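Local atomic coordinates of galactonate dehydratase (Zobellia galactanivorans, PDB entry 5OLC), a protein that belongs to the mandelate racemase/muconate lactonizing enzyme group of the enolase superfamily, in which an N-terminal alpha+beta domain is joined to a TIM-barrel-type domain. Residues I67-P72 against G100-A105; K38-K43 against V62-I67; E55-A60 against Q275-A280. All coordinates share one frame; numbering follows the deposited sequence.

Contact 1: residues I67-P72 against G100-A105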
loop_
_atom_site.group_PDB
_atom_site.type_symbol
_atom_site.label_atom_id
_atom_site.label_comp_id
_atom_site.label_asym_id
_atom_site.label_seq_id
_atom_site.Cartn_x
_atom_site.Cartn_y
_atom_site.Cartn_z
ATOM N N ILE A 67 -15.586 11.938 37.358
ATOM C CA ILE A 67 -14.635 12.406 38.372
ATOM C C ILE A 67 -14.839 11.575 39.649
ATOM O O ILE A 67 -13.854 11.045 40.184
ATOM C CB ILE A 67 -14.771 13.916 38.623
ATOM C CG1 ILE A 67 -14.272 14.716 37.407
ATOM C CG2 ILE A 67 -14.027 14.317 39.896
ATOM C CD1 ILE A 67 -15.069 15.925 37.059
ATOM N N ASP A 68 -16.125 11.392 40.075
ATOM C CA ASP A 68 -16.524 10.580 41.230
ATOM C C ASP A 68 -16.023 9.135 41.118
ATOM O O ASP A 68 -15.775 8.492 42.147
ATOM C CB ASP A 68 -18.049 10.561 41.378
ATOM C CG ASP A 68 -18.744 11.868 41.739
ATOM O OD1 ASP A 68 -18.043 12.866 42.014
ATOM O OD2 ASP A 68 -19.993 11.881 41.773
ATOM N N PHE A 69 -15.898 8.622 39.865
ATOM C CA PHE A 69 -15.418 7.262 39.608
ATOM C C PHE A 69 -13.947 7.114 39.962
ATOM O O PHE A 69 -13.584 6.129 40.602
ATOM C CB PHE A 69 -15.711 6.808 38.157
ATOM C CG PHE A 69 -15.037 5.506 37.776
ATOM C CD1 PHE A 69 -15.553 4.282 38.201
ATOM C CD2 PHE A 69 -13.875 5.503 37.015
ATOM C CE1 PHE A 69 -14.911 3.083 37.871
ATOM C CE2 PHE A 69 -13.243 4.306 36.681
ATOM C CZ PHE A 69 -13.762 3.106 37.115
ATOM N N PHE A 70 -13.119 8.094 39.555
ATOM C CA PHE A 70 -11.672 8.108 39.803
ATOM C C PHE A 70 -11.293 8.607 41.173
ATOM O O PHE A 70 -10.174 8.328 41.619
ATOM C CB PHE A 70 -10.926 8.963 38.763
ATOM C CG PHE A 70 -11.135 8.542 37.327
ATOM C CD1 PHE A 70 -10.693 7.300 36.877
ATOM C CD2 PHE A 70 -11.759 9.394 36.420
ATOM C CE1 PHE A 70 -10.892 6.912 35.561
ATOM C CE2 PHE A 70 -11.955 9.007 35.102
ATOM C CZ PHE A 70 -11.514 7.771 34.680
ATOM N N THR A 71 -12.187 9.386 41.828
ATOM C CA THR A 71 -11.906 10.016 43.119
ATOM C C THR A 71 -11.405 8.979 44.124
ATOM O O THR A 71 -10.324 9.240 44.631
ATOM C CB THR A 71 -13.060 10.897 43.588
ATOM O OG1 THR A 71 -13.230 11.936 42.624
ATOM C CG2 THR A 71 -12.793 11.545 44.921
ATOM N N PRO A 72 -12.006 7.773 44.325
ATOM C CA PRO A 72 -11.423 6.812 45.299
ATOM C C PRO A 72 -9.941 6.457 45.117
ATOM O O PRO A 72 -9.242 6.361 46.135
ATOM C CB PRO A 72 -12.306 5.573 45.164
ATOM C CG PRO A 72 -13.615 6.110 44.724
ATOM C CD PRO A 72 -13.299 7.273 43.814
ATOM N N GLY A 100 -14.703 10.144 24.556
ATOM C CA GLY A 100 -15.795 10.805 25.251
ATOM C C GLY A 100 -15.641 11.207 26.702
ATOM O O GLY A 100 -14.637 11.795 27.108
ATOM N N VAL A 101 -16.713 10.919 27.462
ATOM C CA VAL A 101 -17.016 11.240 28.855
ATOM C C VAL A 101 -15.872 10.924 29.835
ATOM O O VAL A 101 -15.402 11.880 30.449
ATOM C CB VAL A 101 -18.374 10.609 29.287
ATOM C CG1 VAL A 101 -18.540 10.564 30.810
ATOM C CG2 VAL A 101 -19.541 11.353 28.641
ATOM N N LEU A 102 -15.419 9.649 30.006
ATOM C CA LEU A 102 -14.326 9.367 30.970
ATOM C C LEU A 102 -13.009 10.100 30.633
ATOM O O LEU A 102 -12.241 10.376 31.551
ATOM C CB LEU A 102 -14.077 7.877 31.214
ATOM C CG LEU A 102 -15.090 7.160 32.120
ATOM C CD1 LEU A 102 -14.914 5.671 32.044
ATOM C CD2 LEU A 102 -14.982 7.592 33.565
ATOM N N GLN A 103 -12.793 10.482 29.349
ATOM C CA GLN A 103 -11.625 11.251 28.933
ATOM C C GLN A 103 -11.729 12.691 29.427
ATOM O O GLN A 103 -10.711 13.262 29.841
ATOM C CB GLN A 103 -11.374 11.193 27.404
ATOM C CG GLN A 103 -10.876 9.846 26.881
ATOM C CD GLN A 103 -9.906 9.128 27.808
ATOM O OE1 GLN A 103 -8.860 9.664 28.202
ATOM N NE2 GLN A 103 -10.250 7.904 28.201
ATOM N N ALA A 104 -12.967 13.258 29.429
ATOM C CA ALA A 104 -13.213 14.610 29.933
ATOM C C ALA A 104 -13.143 14.651 31.488
ATOM O O ALA A 104 -12.822 15.704 32.055
ATOM C CB ALA A 104 -14.537 15.145 29.417
ATOM N N ALA A 105 -13.397 13.494 32.166
ATOM C CA ALA A 105 -13.237 13.353 33.617
ATOM C C ALA A 105 -11.732 13.376 33.917
ATOM O O ALA A 105 -11.304 14.148 34.787
ATOM C CB ALA A 105 -13.842 12.052 34.094
#

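Contact 2: residues K38-K43 against V62-I67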
loop_
_atom_site.group_PDB
_atom_site.type_symbol
_atom_site.label_atom_id
_atom_site.label_comp_id
_atom_site.label_asym_id
_atom_site.label_seq_id
_atom_site.Cartn_x
_atom_site.Cartn_y
_atom_site.Cartn_z
ATOM N N LYS A 38 -24.665 24.008 30.678
ATOM C CA LYS A 38 -24.312 23.209 31.852
ATOM C C LYS A 38 -22.873 22.720 31.677
ATOM O O LYS A 38 -22.597 21.907 30.787
ATOM C CB LYS A 38 -25.276 22.024 32.015
ATOM C CG LYS A 38 -26.193 22.118 33.226
ATOM C CD LYS A 38 -27.259 21.008 33.235
ATOM C CE LYS A 38 -28.556 21.389 32.556
ATOM N NZ LYS A 38 -29.364 22.317 33.386
ATOM N N ILE A 39 -21.946 23.264 32.485
ATOM C CA ILE A 39 -20.543 22.847 32.433
ATOM C C ILE A 39 -20.126 22.295 33.807
ATOM O O ILE A 39 -20.646 22.739 34.824
ATOM C CB ILE A 39 -19.541 23.912 31.829
ATOM C CG1 ILE A 39 -18.823 24.703 32.891
ATOM C CG2 ILE A 39 -20.154 24.861 30.774
ATOM C CD1 ILE A 39 -17.529 24.405 32.885
ATOM N N CYS A 40 -19.231 21.309 33.819
ATOM C CA CYS A 40 -18.689 20.709 35.037
ATOM C C CYS A 40 -17.263 21.240 35.237
ATOM O O CYS A 40 -16.535 21.409 34.261
ATOM C CB CYS A 40 -18.718 19.184 34.961
ATOM S SG CYS A 40 -17.935 18.355 36.369
ATOM N N ILE A 41 -16.881 21.527 36.497
ATOM C CA ILE A 41 -15.590 22.094 36.942
ATOM C C ILE A 41 -15.108 21.259 38.171
ATOM O O ILE A 41 -15.951 20.753 38.901
ATOM C CB ILE A 41 -15.888 23.576 37.367
ATOM C CG1 ILE A 41 -16.334 24.479 36.190
ATOM C CG2 ILE A 41 -14.778 24.216 38.138
ATOM C CD1 ILE A 41 -15.299 25.065 35.282
ATOM N N VAL A 42 -13.789 21.149 38.421
ATOM C CA VAL A 42 -13.226 20.454 39.600
ATOM C C VAL A 42 -12.297 21.342 40.405
ATOM O O VAL A 42 -11.596 22.180 39.836
ATOM C CB VAL A 42 -12.439 19.158 39.309
ATOM C CG1 VAL A 42 -13.187 17.910 39.735
ATOM C CG2 VAL A 42 -11.924 19.099 37.877
ATOM N N LYS A 43 -12.193 21.048 41.715
ATOM C CA LYS A 43 -11.259 21.658 42.638
ATOM C C LYS A 43 -10.595 20.514 43.414
ATOM O O LYS A 43 -11.239 19.818 44.210
ATOM C CB LYS A 43 -11.950 22.642 43.590
ATOM C CG LYS A 43 -10.994 23.548 44.369
ATOM C CD LYS A 43 -11.664 23.996 45.638
ATOM C CE LYS A 43 -11.019 25.213 46.237
ATOM N NZ LYS A 43 -11.960 25.974 47.110
ATOM N N VAL A 62 -22.577 13.997 33.457
ATOM C CA VAL A 62 -21.963 12.723 33.072
ATOM C C VAL A 62 -20.486 12.771 33.403
ATOM O O VAL A 62 -19.920 11.758 33.839
ATOM C CB VAL A 62 -22.190 12.350 31.590
ATOM C CG1 VAL A 62 -22.199 10.834 31.417
ATOM C CG2 VAL A 62 -23.484 12.951 31.062
ATOM N N ILE A 63 -19.863 13.958 33.198
ATOM C CA ILE A 63 -18.447 14.191 33.506
ATOM C C ILE A 63 -18.249 14.176 35.036
ATOM O O ILE A 63 -17.269 13.616 35.540
ATOM C CB ILE A 63 -17.930 15.499 32.809
ATOM C CG1 ILE A 63 -17.756 15.279 31.285
ATOM C CG2 ILE A 63 -16.618 16.031 33.429
ATOM C CD1 ILE A 63 -17.987 16.472 30.488
ATOM N N LYS A 64 -19.218 14.767 35.751
ATOM C CA LYS A 64 -19.230 14.894 37.188
ATOM C C LYS A 64 -19.228 13.519 37.865
ATOM O O LYS A 64 -18.598 13.345 38.903
ATOM C CB LYS A 64 -20.451 15.706 37.596
ATOM C CG LYS A 64 -20.315 16.395 38.953
ATOM C CD LYS A 64 -21.370 15.925 39.933
ATOM C CE LYS A 64 -20.816 14.972 40.961
ATOM N NZ LYS A 64 -21.897 14.383 41.801
ATOM N N SER A 65 -19.907 12.542 37.269
ATOM C CA SER A 65 -19.949 11.189 37.819
ATOM C C SER A 65 -18.645 10.479 37.513
ATOM O O SER A 65 -18.235 9.594 38.274
ATOM C CB SER A 65 -21.123 10.416 37.230
ATOM O OG SER A 65 -22.329 11.078 37.563
ATOM N N GLY A 66 -18.031 10.870 36.385
ATOM C CA GLY A 66 -16.758 10.341 35.922
ATOM C C GLY A 66 -15.680 10.640 36.933
ATOM O O GLY A 66 -14.997 9.715 37.384
ATOM N N ILE A 67 -15.586 11.938 37.358
ATOM C CA ILE A 67 -14.635 12.406 38.372
ATOM C C ILE A 67 -14.839 11.575 39.649
ATOM O O ILE A 67 -13.854 11.045 40.184
ATOM C CB ILE A 67 -14.771 13.916 38.623
ATOM C CG1 ILE A 67 -14.272 14.716 37.407
ATOM C CG2 ILE A 67 -14.027 14.317 39.896
ATOM C CD1 ILE A 67 -15.069 15.925 37.059
#

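Contact 3: residues E55-A60 against Q275-A280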
loop_
_atom_site.group_PDB
_atom_site.type_symbol
_atom_site.label_atom_id
_atom_site.label_comp_id
_atom_site.label_asym_id
_atom_site.label_seq_id
_atom_site.Cartn_x
_atom_site.Cartn_y
_atom_site.Cartn_z
ATOM N N GLU A 55 -11.371 21.637 34.551
ATOM C CA GLU A 55 -12.589 21.653 33.757
ATOM C C GLU A 55 -12.604 20.480 32.765
ATOM O O GLU A 55 -11.568 20.113 32.207
ATOM C CB GLU A 55 -12.667 22.992 32.993
ATOM C CG GLU A 55 -13.991 23.314 32.326
ATOM C CD GLU A 55 -14.070 24.749 31.835
ATOM O OE1 GLU A 55 -13.258 25.582 32.290
ATOM O OE2 GLU A 55 -14.930 25.041 30.974
ATOM N N GLY A 56 -13.791 19.913 32.585
ATOM C CA GLY A 56 -14.077 18.849 31.633
ATOM C C GLY A 56 -15.019 19.364 30.560
ATOM O O GLY A 56 -15.875 20.205 30.859
ATOM N N TYR A 57 -14.834 18.919 29.298
ATOM C CA TYR A 57 -15.679 19.370 28.188
ATOM C C TYR A 57 -16.635 18.276 27.733
ATOM O O TYR A 57 -16.190 17.164 27.420
ATOM C CB TYR A 57 -14.844 19.917 27.014
ATOM C CG TYR A 57 -15.667 20.383 25.832
ATOM C CD1 TYR A 57 -16.180 21.676 25.778
ATOM C CD2 TYR A 57 -15.893 19.545 24.739
ATOM C CE1 TYR A 57 -16.920 22.118 24.675
ATOM C CE2 TYR A 57 -16.637 19.973 23.634
ATOM C CZ TYR A 57 -17.150 21.261 23.606
ATOM O OH TYR A 57 -17.877 21.680 22.515
ATOM N N GLY A 58 -17.929 18.613 27.696
ATOM C CA GLY A 58 -19.002 17.712 27.290
ATOM C C GLY A 58 -20.234 17.787 28.172
ATOM O O GLY A 58 -20.542 18.868 28.682
ATOM N N PRO A 59 -20.968 16.662 28.390
ATOM C CA PRO A 59 -22.177 16.720 29.241
ATOM C C PRO A 59 -21.854 16.730 30.745
ATOM O O PRO A 59 -21.504 15.704 31.354
ATOM C CB PRO A 59 -22.999 15.502 28.783
ATOM C CG PRO A 59 -22.154 14.784 27.750
ATOM C CD PRO A 59 -20.760 15.295 27.878
ATOM N N ALA A 60 -21.962 17.925 31.328
ATOM C CA ALA A 60 -21.649 18.235 32.716
ATOM C C ALA A 60 -21.893 17.093 33.725
ATOM O O ALA A 60 -20.929 16.540 34.253
ATOM C CB ALA A 60 -22.378 19.489 33.147
ATOM N N GLN A 275 -7.241 20.182 16.068
ATOM C CA GLN A 275 -7.867 20.978 17.115
ATOM C C GLN A 275 -8.289 20.155 18.339
ATOM O O GLN A 275 -9.491 20.033 18.586
ATOM C CB GLN A 275 -9.041 21.821 16.551
ATOM C CG GLN A 275 -8.614 22.802 15.466
ATOM C CD GLN A 275 -9.488 24.019 15.302
ATOM O OE1 GLN A 275 -9.835 24.403 14.181
ATOM N NE2 GLN A 275 -9.769 24.725 16.390
ATOM N N PRO A 276 -7.349 19.616 19.160
ATOM C CA PRO A 276 -7.786 18.888 20.372
ATOM C C PRO A 276 -8.270 19.848 21.462
ATOM O O PRO A 276 -7.707 20.937 21.610
ATOM C CB PRO A 276 -6.529 18.133 20.839
ATOM C CG PRO A 276 -5.420 18.599 19.982
ATOM C CD PRO A 276 -5.877 19.693 19.080
ATOM N N ASP A 277 -9.310 19.462 22.213
ATOM C CA ASP A 277 -9.767 20.279 23.330
ATOM C C ASP A 277 -9.074 19.710 24.566
ATOM O O ASP A 277 -9.180 18.507 24.837
ATOM C CB ASP A 277 -11.301 20.251 23.480
ATOM C CG ASP A 277 -11.859 21.285 24.453
ATOM O OD1 ASP A 277 -11.558 21.186 25.671
ATOM O OD2 ASP A 277 -12.624 22.172 24.004
ATOM N N ILE A 278 -8.330 20.566 25.291
ATOM C CA ILE A 278 -7.557 20.162 26.475
ATOM C C ILE A 278 -8.443 19.444 27.484
ATOM O O ILE A 278 -8.098 18.351 27.919
ATOM C CB ILE A 278 -6.751 21.353 27.076
ATOM C CG1 ILE A 278 -5.668 21.854 26.072
ATOM C CG2 ILE A 278 -6.101 20.983 28.400
ATOM C CD1 ILE A 278 -5.613 23.340 25.842
ATOM N N CYS A 279 -9.640 20.005 27.725
ATOM C CA CYS A 279 -10.686 19.569 28.662
ATOM C C CYS A 279 -11.443 18.304 28.214
ATOM O O CYS A 279 -12.296 17.797 28.955
ATOM C CB CYS A 279 -11.641 20.728 28.947
ATOM S SG CYS A 279 -10.847 22.174 29.711
ATOM N N ALA A 280 -11.104 17.770 27.038
ATOM C CA ALA A 280 -11.763 16.579 26.504
ATOM C C ALA A 280 -10.786 15.445 26.106
ATOM O O ALA A 280 -10.988 14.302 26.528
ATOM C CB ALA A 280 -12.637 16.966 25.324
#

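Contact 1: residues I67-P72 against G100-A105
Phe-70 and Leu-102 both set CG anti to their own carbonyl carbon, chi1 -57° and -76°, and in each the bond from CA to CB already faces the other helix. Phe-69 departs from this pattern: its CG stands anti to the backbone N, chi1 171°. The setting is helix packing within the N-terminal domain of the enolase superfamily, where the end of helix 60-70 meets the beginning of helix 101-120. It illustrates how two helices can be fitted together by one branched side chain and one very small one.

Leu-102 supplies the branched member. Its CD2 methyl lies 3.6 Å from Phe-70 CZ, and the same methyl is 4.2 Å from Phe-69 CD2, so a single carbon engages both rings. The Phe-69 and Leu-102 side chains cross at about a right angle. The rings also order themselves: Phe-69 CD2 sits over one face of the Phe-70 ring, displaced toward its rim.

Ala-105 is the small member, and it lets the helices come close, with the CA atoms of Ile-67 and Ala-105 5.0 Å apart. Ala-105 CB lies against the helix backbone itself, 3.7 Å from Ile-67 N, and the Ile-67 side chain adds CG1, 4.3 Å from the same CB. One turn farther along, Thr-71 OG1 bonds back to Ile-67 O at 2.7 Å; this carbonyl also accepts from Thr-71 N, so two donors of one residue hold it.

Beyond the pair, Met-89 and Ser-93 of helix 82-93 pack on Phe-70, while Pro-59 of the second subunit touches Phe-69 and Val-101 of that subunit touches Leu-102. Within the pair, Ala-105 CB rests at the edge of the Phe-70 ring, near its plane, 3.7 Å from CE2.

Contact 2: residues K38-K43 against V62-I67
Cys-40 meets three residues of segment 62-67, in helix 60-70, through its sulfur. SG lies 3.8 Å from Lys-64 CA, 3.8 Å from Ile-67 CD1 and 4.0 Å from Ile-63 CG2, which places it against the helix backbone at Lys-64, with both isoleucine methyls on the helix side of it. The torsion that achieves this sets SG anti to the backbone N, chi1 175°. Two residues on, and on the same face of the strand, Val-42 CG1 packs on Ile-67 CG2 at 3.7 Å and also touches CD1; the two side chains slide past each other in opposite directions.

Alternation along the strand governs this first shell. Cys-40 and Val-42 point toward the helix, whereas Ile-39 and Ile-41 have their first side-chain bonds turned away; their side chains touch Glu-55 of strand 51-56 and Thr-308. Lys-64 touches Cys-40 SG with CB, at 3.9 Å, and CG lies near it too, after which the chain bends off and NZ forms a salt bridge with Asp-68. Farther out, Ile-14 touches both Val-42 and Ile-67, as does Ala-108 of helix 101-120.

The two segments run nearly parallel, their axes 21° apart with a closest approach of 8.3 Å. A helix laid by apolar side chains on one face of a three-stranded antiparallel sheet is the alpha+beta layering of the enolase-superfamily N-terminal domain.

Contact 3: residues E55-A60 against Q275-A280
Tyr-57 presents its backbone N-H to Cys-279 O, a hydrogen bond of 2.8 Å with an angle of 152° at the hydrogen, and Gly-56 CA adds a CA-H...O contact to the same oxygen at 3.4 Å. The donor N stands well above the carbonyl plane.

Among the side chains, Tyr-57 has CG anti to its backbone N, chi1 179°, which brings CG to 4.0 Å from Asp-277 OD2. The ring stacks on the Asp-277 carboxylate, the planes 22° apart, with OD2 3.9 Å above one face, offset toward the rim. At the root of the side chain, Tyr-57 CB packs on Cys-279 CB at 3.8 Å and on Ala-280 CB. The Cys-279 sulfur lies against Glu-55 O at 3.3 Å, a contact, and then Glu-55 CB at 3.8 Å.

Asp-277 N-caps the short helix 278-281 through a weak bond from Cys-279 N to OD1, while OD2 bonds to His-304 ND1; the His-304 ring also meets that of Tyr-57 edge-to-face. Glu-55 turns its carboxylate to Thr-308 OG1 and Ala-311 N. At this point one backbone hydrogen bond links the N-terminal domain to the barrel, with apolar contacts and the stack round it, and a carboxylate held at OD2 by His-304 and more weakly at OD1 by the cap gives the tyrosine ring a flat surface to lie on.

All three contacts are buried, yet their chemistry changes with place. Contacts 1 and 2 lie within the N-terminal domain, about 18 and 16 Å from the centre of the chain to their own centres; they share helix 60-70 and Ile-67, and apolar packing dominates both. Contact 3, about 7 Å from that centre, joins this domain to the barrel and relies on a backbone hydrogen bond and a stacked carboxylate. The elements interlock: strands 36-46 and 51-56 are sheet neighbours, the second leads into helix 60-70, and Ala-104 CB of helix 101-120 packs against Tyr-57 O and Cys-279 O. Each contact also reaches the second subunit.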